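Long-range contacts in carboxylic ester hydrolase (Aspergillus niger, PDB 7K4O), which hydrolyses ester bonds as a serine esterase of the tannase family, probably releasing gallic acid from tannins: residues A[218-223]-A[354-359]; A[222-227]-A[374-379]; A[313-318]-A[378-383]. One frame throughout, in Å; residues are numbered along the deposited sequence.

Contact 1 (A[218-223]-A[354-359]). With GDE (3,4,5-trihydroxybenzoic acid), chain J.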
loop_
_atom_site.group_PDB
_atom_site.type_symbol
_atom_site.label_atom_id
_atom_site.label_comp_id
_atom_site.label_asym_id
_atom_site.label_seq_id
_atom_site.Cartn_x
_atom_site.Cartn_y
_atom_site.Cartn_z
ATOM N N GLN A 218 5.865 2.732 10.698
ATOM C CA GLN A 218 5.564 1.531 9.903
ATOM C C GLN A 218 6.837 0.709 9.729
ATOM O O GLN A 218 6.792 -0.526 9.823
ATOM C CB GLN A 218 5.012 1.952 8.535
ATOM C CG GLN A 218 5.032 0.825 7.503
ATOM C CD GLN A 218 4.365 -0.465 7.955
ATOM O OE1 GLN A 218 3.468 -0.438 8.794
ATOM N NE2 GLN A 218 4.769 -1.551 7.312
ATOM N N GLN A 219 7.994 1.317 9.370
ATOM C CA GLN A 219 9.177 0.503 9.076
ATOM C C GLN A 219 9.724 -0.075 10.403
ATOM O O GLN A 219 10.085 -1.267 10.462
ATOM C CB GLN A 219 10.280 1.282 8.368
ATOM C CG GLN A 219 9.851 2.008 7.081
ATOM C CD GLN A 219 9.075 1.136 6.131
ATOM O OE1 GLN A 219 9.252 -0.086 6.098
ATOM N NE2 GLN A 219 8.291 1.790 5.253
ATOM N N THR A 220 9.752 0.739 11.439
ATOM C CA THR A 220 10.358 0.290 12.716
ATOM C C THR A 220 9.490 -0.811 13.356
ATOM O O THR A 220 10.083 -1.741 13.967
ATOM C CB THR A 220 10.541 1.449 13.667
ATOM O OG1 THR A 220 11.291 2.487 13.022
ATOM C CG2 THR A 220 11.260 1.029 14.928
ATOM N N GLN A 221 8.178 -0.763 13.229
ATOM C CA GLN A 221 7.291 -1.773 13.868
ATOM C C GLN A 221 7.538 -3.155 13.284
ATOM O O GLN A 221 7.174 -4.148 13.978
ATOM C CB GLN A 221 5.826 -1.360 13.886
ATOM C CG GLN A 221 5.160 -1.293 12.532
ATOM C CD GLN A 221 4.699 -2.634 12.000
ATOM O OE1 GLN A 221 4.155 -3.448 12.773
ATOM N NE2 GLN A 221 4.970 -2.892 10.707
ATOM N N HIS A 222 8.179 -3.280 12.136
ATOM C CA HIS A 222 8.540 -4.585 11.556
ATOM C C HIS A 222 9.524 -5.335 12.495
ATOM O O HIS A 222 9.641 -6.546 12.329
ATOM C CB HIS A 222 9.137 -4.449 10.177
ATOM C CG HIS A 222 8.127 -4.399 9.070
ATOM N ND1 HIS A 222 7.319 -5.496 8.787
ATOM C CD2 HIS A 222 7.822 -3.420 8.163
ATOM C CE1 HIS A 222 6.590 -5.210 7.706
ATOM N NE2 HIS A 222 6.867 -3.921 7.309
ATOM N N LEU A 223 10.182 -4.618 13.406
ATOM C CA LEU A 223 11.150 -5.237 14.369
ATOM C C LEU A 223 10.407 -5.573 15.648
ATOM O O LEU A 223 11.024 -6.208 16.491
ATOM C CB LEU A 223 12.316 -4.278 14.647
ATOM C CG LEU A 223 13.257 -4.010 13.493
ATOM C CD1 LEU A 223 14.383 -3.032 13.899
ATOM C CD2 LEU A 223 13.869 -5.264 12.935
ATOM N N GLY A 354 14.843 -4.275 9.497
ATOM C CA GLY A 354 16.305 -4.165 9.512
ATOM C C GLY A 354 16.798 -3.235 8.429
ATOM O O GLY A 354 17.746 -2.435 8.665
ATOM N N GLU A 355 16.196 -3.312 7.248
ATOM C CA GLU A 355 16.664 -2.474 6.137
ATOM C C GLU A 355 16.448 -0.993 6.499
ATOM O O GLU A 355 17.306 -0.151 6.114
ATOM C CB GLU A 355 15.957 -2.810 4.828
ATOM C CG GLU A 355 16.364 -1.867 3.694
ATOM C CD GLU A 355 16.192 -2.393 2.296
ATOM O OE1 GLU A 355 15.501 -3.413 2.118
ATOM O OE2 GLU A 355 16.780 -1.794 1.379
ATOM N N TYR A 356 15.317 -0.605 7.063
ATOM C CA TYR A 356 15.070 0.799 7.444
ATOM C C TYR A 356 16.217 1.283 8.369
ATOM O O TYR A 356 16.838 2.329 8.096
ATOM C CB TYR A 356 13.719 1.015 8.091
ATOM C CG TYR A 356 13.585 2.382 8.707
ATOM C CD1 TYR A 356 13.708 3.506 7.926
ATOM C CD2 TYR A 356 13.370 2.582 10.055
ATOM C CE1 TYR A 356 13.659 4.784 8.470
ATOM C CE2 TYR A 356 13.222 3.849 10.597
ATOM C CZ TYR A 356 13.364 4.967 9.802
ATOM O OH TYR A 356 13.309 6.227 10.333
ATOM N N ILE A 357 16.496 0.530 9.417
ATOM C CA ILE A 357 17.564 0.962 10.376
ATOM C C ILE A 357 18.905 1.038 9.657
ATOM O O ILE A 357 19.617 2.063 9.785
ATOM C CB ILE A 357 17.594 0.070 11.624
ATOM C CG1 ILE A 357 16.252 0.079 12.356
ATOM C CG2 ILE A 357 18.770 0.475 12.529
ATOM C CD1 ILE A 357 15.654 1.436 12.655
ATOM N N ALA A 358 19.279 0.007 8.909
ATOM C CA ALA A 358 20.604 -0.031 8.257
ATOM C C ALA A 358 20.725 1.078 7.203
ATOM O O ALA A 358 21.796 1.703 7.079
ATOM C CB ALA A 358 20.873 -1.389 7.668
ATOM N N LEU A 359 19.687 1.289 6.372
ATOM C CA LEU A 359 19.774 2.159 5.183
ATOM C C LEU A 359 19.531 3.634 5.546
ATOM O O LEU A 359 20.219 4.484 5.004
ATOM C CB LEU A 359 18.723 1.728 4.160
ATOM C CG LEU A 359 18.823 2.428 2.812
ATOM C CD1 LEU A 359 20.080 2.032 2.066
ATOM C CD2 LEU A 359 17.542 2.147 2.038
HETATM O OAA GDE J . 5.519 -2.252 -0.823
HETATM O OAB GDE J . 5.093 -4.262 -0.001
HETATM O OAC GDE J . 7.922 0.065 3.090
HETATM O OAD GDE J . 5.454 -3.529 5.048
HETATM O OAE GDE J . 7.048 -1.400 5.328
HETATM C CAF GDE J . 6.703 -1.489 1.618
HETATM C CAG GDE J . 5.441 -3.326 2.615
HETATM C CAH GDE J . 5.487 -3.075 0.142
HETATM C CAI GDE J . 7.099 -1.069 2.897
HETATM C CAJ GDE J . 5.872 -2.925 3.906
HETATM C CAK GDE J . 5.932 -2.636 1.518
HETATM C CAL GDE J . 6.656 -1.809 4.027
#
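Gln219 sits on helix 215-221; its CB faces helix 351-361 while its amide lies in the gallic acid pocket. Gln219 CB rests 3.5 Å from CB of Tyr356 and equally close to CG of that ring. CG still brushes the same two atoms at longer range. It stands anti to the carbonyl carbon (chi1 -54°), and a bend at chi2 (-49°) turns the chain away from Tyr356. At the tip, Gln219 OE1 accepts a 2.7 Å hydrogen bond from OAE of gallic acid, and Gln219 NE2 gives one of 2.8 Å to OAC. Tannase belongs to the alpha/beta-hydrolase clan, and this pocket also holds Ser186 and His465, the probable nucleophile and base. Two more side chains of 218-223 hold the same ring. Gln218 NE2 meets OAE along an almost straight N-H line, 3.0 Å away, and also binds Ser421 O. His222 NE2 is hydrogen-bonded to OAD (2.7 Å; either may be the donor) and also gives to OAE, so three bonds grip OAE. Asp333 holds His222 ND1. Thr220 OG1 passes 3.4 Å from CE2 of Tyr356, although its hydrogen bond goes to Ser216 O. Leu223 CD2 approaches Gly354 N, and Leu223 CD1 lies 3.9 Å from Ile357 CG1.

Contact 2 (A[222-227]-A[374-379]). With GDE (3,4,5-trihydroxybenzoic acid), chain J.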
loop_
_atom_site.group_PDB
_atom_site.type_symbol
_atom_site.label_atom_id
_atom_site.label_comp_id
_atom_site.label_asym_id
_atom_site.label_seq_id
_atom_site.Cartn_x
_atom_site.Cartn_y
_atom_site.Cartn_z
ATOM N N HIS A 222 8.179 -3.280 12.136
ATOM C CA HIS A 222 8.540 -4.585 11.556
ATOM C C HIS A 222 9.524 -5.335 12.495
ATOM O O HIS A 222 9.641 -6.546 12.329
ATOM C CB HIS A 222 9.137 -4.449 10.177
ATOM C CG HIS A 222 8.127 -4.399 9.070
ATOM N ND1 HIS A 222 7.319 -5.496 8.787
ATOM C CD2 HIS A 222 7.822 -3.420 8.163
ATOM C CE1 HIS A 222 6.590 -5.210 7.706
ATOM N NE2 HIS A 222 6.867 -3.921 7.309
ATOM N N LEU A 223 10.182 -4.618 13.406
ATOM C CA LEU A 223 11.150 -5.237 14.369
ATOM C C LEU A 223 10.407 -5.573 15.648
ATOM O O LEU A 223 11.024 -6.208 16.491
ATOM C CB LEU A 223 12.316 -4.278 14.647
ATOM C CG LEU A 223 13.257 -4.010 13.493
ATOM C CD1 LEU A 223 14.383 -3.032 13.899
ATOM C CD2 LEU A 223 13.869 -5.264 12.935
ATOM N N TYR A 224 9.152 -5.137 15.836
ATOM C CA TYR A 224 8.463 -5.296 17.140
ATOM C C TYR A 224 8.353 -6.793 17.533
ATOM O O TYR A 224 8.763 -7.184 18.659
ATOM C CB TYR A 224 7.095 -4.649 17.145
ATOM C CG TYR A 224 6.353 -4.804 18.434
ATOM C CD1 TYR A 224 6.962 -4.541 19.653
ATOM C CD2 TYR A 224 5.061 -5.289 18.447
ATOM C CE1 TYR A 224 6.281 -4.745 20.841
ATOM C CE2 TYR A 224 4.371 -5.472 19.626
ATOM C CZ TYR A 224 4.997 -5.253 20.838
ATOM O OH TYR A 224 4.285 -5.422 22.017
ATOM N N SER A 225 7.817 -7.641 16.672
ATOM C CA SER A 225 7.701 -9.097 16.951
ATOM C C SER A 225 9.070 -9.687 17.362
ATOM O O SER A 225 9.119 -10.453 18.341
ATOM C CB SER A 225 7.153 -9.820 15.779
ATOM O OG SER A 225 5.794 -9.473 15.588
ATOM N N ASN A 226 10.125 -9.382 16.634
ATOM C CA ASN A 226 11.506 -9.814 16.965
ATOM C C ASN A 226 11.840 -9.396 18.404
ATOM O O ASN A 226 12.402 -10.238 19.181
ATOM C CB ASN A 226 12.547 -9.197 16.048
ATOM C CG ASN A 226 12.624 -9.714 14.634
ATOM O OD1 ASN A 226 13.066 -8.974 13.749
ATOM N ND2 ASN A 226 12.241 -10.958 14.398
ATOM N N VAL A 227 11.538 -8.161 18.787
ATOM C CA VAL A 227 11.952 -7.640 20.108
ATOM C C VAL A 227 11.064 -8.255 21.198
ATOM O O VAL A 227 11.560 -8.503 22.319
ATOM C CB VAL A 227 11.992 -6.111 20.102
ATOM C CG1 VAL A 227 12.210 -5.567 21.490
ATOM C CG2 VAL A 227 13.078 -5.628 19.131
ATOM N N VAL A 374 18.711 -4.007 21.707
ATOM C CA VAL A 374 17.468 -3.355 21.194
ATOM C C VAL A 374 16.274 -3.767 22.058
ATOM O O VAL A 374 16.007 -4.942 22.177
ATOM C CB VAL A 374 17.270 -3.669 19.704
ATOM C CG1 VAL A 374 15.975 -3.038 19.192
ATOM C CG2 VAL A 374 18.460 -3.216 18.879
ATOM N N THR A 375 15.623 -2.784 22.645
ATOM C CA THR A 375 14.495 -2.908 23.564
ATOM C C THR A 375 13.262 -2.248 22.946
ATOM O O THR A 375 13.418 -1.528 21.934
ATOM C CB THR A 375 14.807 -2.266 24.912
ATOM O OG1 THR A 375 14.915 -0.842 24.807
ATOM C CG2 THR A 375 16.049 -2.875 25.539
ATOM N N TYR A 376 12.134 -2.390 23.605
ATOM C CA TYR A 376 10.932 -1.598 23.263
ATOM C C TYR A 376 11.291 -0.109 23.191
ATOM O O TYR A 376 10.785 0.616 22.301
ATOM C CB TYR A 376 9.781 -1.847 24.236
ATOM C CG TYR A 376 9.325 -3.289 24.316
ATOM C CD1 TYR A 376 9.359 -4.150 23.232
ATOM C CD2 TYR A 376 8.881 -3.807 25.531
ATOM C CE1 TYR A 376 8.915 -5.462 23.327
ATOM C CE2 TYR A 376 8.422 -5.109 25.639
ATOM C CZ TYR A 376 8.421 -5.939 24.539
ATOM O OH TYR A 376 8.006 -7.239 24.642
ATOM N N ASP A 377 12.059 0.417 24.151
ATOM C CA ASP A 377 12.389 1.860 24.163
ATOM C C ASP A 377 13.286 2.222 22.963
ATOM O O ASP A 377 13.135 3.369 22.472
ATOM C CB ASP A 377 13.049 2.261 25.497
ATOM C CG ASP A 377 12.096 2.350 26.679
ATOM O OD1 ASP A 377 10.871 2.319 26.493
ATOM O OD2 ASP A 377 12.608 2.439 27.844
ATOM N N THR A 378 14.177 1.340 22.517
ATOM C CA THR A 378 15.025 1.592 21.319
ATOM C C THR A 378 14.059 1.793 20.126
ATOM O O THR A 378 14.289 2.734 19.322
ATOM C CB THR A 378 15.955 0.430 20.988
ATOM O OG1 THR A 378 16.670 0.050 22.174
ATOM C CG2 THR A 378 16.963 0.703 19.895
ATOM N N LEU A 379 13.059 0.933 20.019
ATOM C CA LEU A 379 12.064 1.022 18.893
ATOM C C LEU A 379 11.309 2.354 19.005
ATOM O O LEU A 379 11.131 3.060 17.973
ATOM C CB LEU A 379 11.099 -0.165 18.918
ATOM C CG LEU A 379 11.724 -1.544 18.760
ATOM C CD1 LEU A 379 10.650 -2.597 18.693
ATOM C CD2 LEU A 379 12.621 -1.663 17.550
HETATM O OAA GDE J . 5.519 -2.252 -0.823
HETATM O OAB GDE J . 5.093 -4.262 -0.001
HETATM O OAC GDE J . 7.922 0.065 3.090
HETATM O OAD GDE J . 5.454 -3.529 5.048
HETATM O OAE GDE J . 7.048 -1.400 5.328
HETATM C CAF GDE J . 6.703 -1.489 1.618
HETATM C CAG GDE J . 5.441 -3.326 2.615
HETATM C CAH GDE J . 5.487 -3.075 0.142
HETATM C CAI GDE J . 7.099 -1.069 2.897
HETATM C CAJ GDE J . 5.872 -2.925 3.906
HETATM C CAK GDE J . 5.932 -2.636 1.518
HETATM C CAL GDE J . 6.656 -1.809 4.027
#
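Val227 has CG1 anti to its backbone N (chi1 172°), so CG2 stands beside that N and both methyls reach the segment 374-379. Leu379 places CG anti to its carbonyl carbon and sends CD1 out to meet them. Tyr224 swings its ring anti to the backbone N (chi1 179°), and the ring end comes up to Tyr376. Val227 and Leu379 meet tip to tip, CG2 of Val227 being 3.9 Å from CD1 of Leu379. The same Val227 methyl touches Val374 CG1. The other methyl, Val227 CG1, lies 3.6 Å from Tyr376 CD1 and also packs on the backbone of Thr375. The two tyrosine rings meet obliquely, with Tyr224 CE1 and Tyr376 CE1 3.7 Å apart and the planes at 53°. Leu379 CD1 lies 3.8 Å from Tyr224 CA, and its CD2 touches Leu223 CB. No hydrogen bond crosses between the segments. Within 374-379, Thr375 and Thr378 form a capping box. Thr378 N gives a 3.2 Å bond to Thr375 OG1, and Thr375 N gives a 3.1 Å bond to Thr378 OG1. The contact joins the N-terminal parts of helices 224-232 and 376-390 and the residues leading into them. Tyr224 OH bonds to Thr308 O of helix 300-310, and Tyr376 also rests on Val228 and Thr231 of helix 224-232.

Contact 3 (A[313-318]-A[378-383])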
loop_
_atom_site.group_PDB
_atom_site.type_symbol
_atom_site.label_atom_id
_atom_site.label_comp_id
_atom_site.label_asym_id
_atom_site.label_seq_id
_atom_site.Cartn_x
_atom_site.Cartn_y
_atom_site.Cartn_z
ATOM N N LEU A 313 3.381 -2.124 20.181
ATOM C CA LEU A 313 4.552 -1.595 20.928
ATOM C C LEU A 313 4.100 -0.659 22.035
ATOM O O LEU A 313 3.426 0.364 21.786
ATOM C CB LEU A 313 5.504 -0.903 19.964
ATOM C CG LEU A 313 6.667 -0.185 20.631
ATOM C CD1 LEU A 313 7.585 -1.170 21.325
ATOM C CD2 LEU A 313 7.443 0.587 19.588
ATOM N N HIS A 314 4.517 -0.995 23.265
ATOM C CA HIS A 314 4.405 -0.110 24.449
ATOM C C HIS A 314 5.824 0.066 25.012
ATOM O O HIS A 314 6.648 -0.810 24.792
ATOM C CB HIS A 314 3.459 -0.688 25.514
ATOM C CG HIS A 314 2.014 -0.700 25.138
ATOM N ND1 HIS A 314 1.548 -1.497 24.112
ATOM C CD2 HIS A 314 0.948 -0.052 25.650
ATOM C CE1 HIS A 314 0.232 -1.338 24.030
ATOM N NE2 HIS A 314 -0.186 -0.474 24.962
ATOM N N ASP A 315 6.105 1.220 25.563
ATOM C CA ASP A 315 7.462 1.529 26.056
ATOM C C ASP A 315 7.595 0.938 27.479
ATOM O O ASP A 315 6.641 0.297 27.979
ATOM C CB ASP A 315 7.726 3.030 26.014
ATOM C CG ASP A 315 6.927 3.881 26.961
ATOM O OD1 ASP A 315 6.268 3.320 27.916
ATOM O OD2 ASP A 315 6.924 5.115 26.763
ATOM N N SER A 316 8.772 1.142 28.075
ATOM C CA SER A 316 9.181 0.552 29.382
ATOM C C SER A 316 8.242 1.073 30.473
ATOM O O SER A 316 8.161 0.447 31.552
ATOM C CB SER A 316 10.656 0.859 29.676
ATOM O OG SER A 316 10.837 2.265 29.779
ATOM N N GLN A 317 7.509 2.155 30.236
ATOM C CA GLN A 317 6.532 2.676 31.234
ATOM C C GLN A 317 5.083 2.272 30.914
ATOM O O GLN A 317 4.161 2.860 31.521
ATOM C CB GLN A 317 6.700 4.186 31.383
ATOM C CG GLN A 317 8.095 4.569 31.889
ATOM C CD GLN A 317 8.239 4.237 33.357
ATOM O OE1 GLN A 317 9.069 3.409 33.758
ATOM N NE2 GLN A 317 7.383 4.860 34.160
ATOM N N GLY A 318 4.865 1.324 29.998
ATOM C CA GLY A 318 3.505 0.867 29.635
ATOM C C GLY A 318 2.732 1.840 28.733
ATOM O O GLY A 318 1.532 1.614 28.512
ATOM N N THR A 378 14.177 1.340 22.517
ATOM C CA THR A 378 15.025 1.592 21.319
ATOM C C THR A 378 14.059 1.793 20.126
ATOM O O THR A 378 14.289 2.734 19.322
ATOM C CB THR A 378 15.955 0.430 20.988
ATOM O OG1 THR A 378 16.670 0.050 22.174
ATOM C CG2 THR A 378 16.963 0.703 19.895
ATOM N N LEU A 379 13.059 0.933 20.019
ATOM C CA LEU A 379 12.064 1.022 18.893
ATOM C C LEU A 379 11.309 2.354 19.005
ATOM O O LEU A 379 11.131 3.060 17.973
ATOM C CB LEU A 379 11.099 -0.165 18.918
ATOM C CG LEU A 379 11.724 -1.544 18.760
ATOM C CD1 LEU A 379 10.650 -2.597 18.693
ATOM C CD2 LEU A 379 12.621 -1.663 17.550
ATOM N N LYS A 380 10.863 2.737 20.195
ATOM C CA LYS A 380 10.186 4.031 20.403
ATOM C C LYS A 380 11.094 5.165 19.927
ATOM O O LYS A 380 10.637 6.059 19.220
ATOM C CB LYS A 380 9.819 4.209 21.871
ATOM C CG LYS A 380 9.345 5.603 22.231
ATOM C CD LYS A 380 9.193 5.795 23.725
ATOM C CE LYS A 380 8.734 7.187 24.087
ATOM N NZ LYS A 380 8.418 7.292 25.530
ATOM N N ASP A 381 12.352 5.142 20.322
ATOM C CA ASP A 381 13.278 6.253 19.999
ATOM C C ASP A 381 13.441 6.356 18.469
ATOM O O ASP A 381 13.495 7.485 17.961
ATOM C CB ASP A 381 14.651 6.052 20.659
ATOM C CG ASP A 381 14.609 6.204 22.186
ATOM O OD1 ASP A 381 13.637 6.760 22.703
ATOM O OD2 ASP A 381 15.572 5.734 22.834
ATOM N N TRP A 382 13.530 5.228 17.787
ATOM C CA TRP A 382 13.615 5.209 16.294
ATOM C C TRP A 382 12.330 5.777 15.696
ATOM O O TRP A 382 12.421 6.586 14.721
ATOM C CB TRP A 382 13.912 3.802 15.819
ATOM C CG TRP A 382 15.359 3.417 15.886
ATOM C CD1 TRP A 382 16.463 4.197 15.710
ATOM C CD2 TRP A 382 15.843 2.083 16.102
ATOM N NE1 TRP A 382 17.586 3.423 15.801
ATOM C CE2 TRP A 382 17.241 2.129 16.009
ATOM C CE3 TRP A 382 15.220 0.844 16.242
ATOM C CZ2 TRP A 382 18.027 0.984 16.117
ATOM C CZ3 TRP A 382 15.992 -0.298 16.319
ATOM C CH2 TRP A 382 17.380 -0.215 16.267
ATOM N N MET A 383 11.178 5.454 16.244
ATOM C CA MET A 383 9.926 5.969 15.632
ATOM C C MET A 383 9.887 7.485 15.772
ATOM O O MET A 383 9.492 8.209 14.823
ATOM C CB MET A 383 8.692 5.311 16.246
ATOM C CG MET A 383 8.676 3.824 15.972
ATOM S SD MET A 383 7.180 3.066 16.602
ATOM C CE MET A 383 7.432 1.380 16.085
#
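In the conformer described, Lys380 NZ donates to Asp315 OD2 at 2.9 Å, a salt bridge between helix 376-390 and the loop that follows helix 300-310. Asp315 receives it on the anti lone pair of OD2. Asp315 opens a type I beta turn that runs to Gly318, and its side chain also makes an Asx turn. In the latter, Gln317 N reaches OD1 of Asp315 at 2.9 Å, coming from above the carboxylate plane. The turn itself is closed by Gly318 N on Asp315 O, also at 2.9 Å. The carboxylate takes the crowded position between the backbone N and the carbonyl carbon (chi1 68°), which brings OD1 to Gln317 N. Arg319 NE adds a second salt bridge to OD2, so two cations share this oxygen and would probably favour the charged form of Asp315. They lie close to each other, and the shared carboxylate would offset their repulsion. Lys380 runs fully extended beside Asp315, the two side chains pointing the same way. Lys380 CD lies 3.9 Å from Asp315 CB, so aliphatic carbons touch behind the charged ends. Ser316 OG bonds to Asp377 OD2. Further in, Leu313 holds CG anti to the backbone N (chi1 174°), and Leu313 CD2 packs 3.8 Å from Leu379 CB. Met383 stretches out to meet it tip to tip, with its CE 3.6 Å from Leu313 CD2.

Contact 1 is wholly buried and lies nearest the centre of the chain; Gln218, Gln219 and His222 of one of its segments bind gallic acid. Contact 2 is partly buried. It shares His222 and Leu223 with contact 1. Contact 3 is farthest out, by a small margin, although its touching residues are mostly buried. Contacts 2 and 3 both use helix 376-390 and share Thr378 and Leu379. That helix also reaches contact 1, where Met383 packs on Thr220 and Trp382 on Ile357. Contacts 1 and 2 join their segments by packing without a hydrogen bond; contact 3 adds a salt bridge to its apolar part.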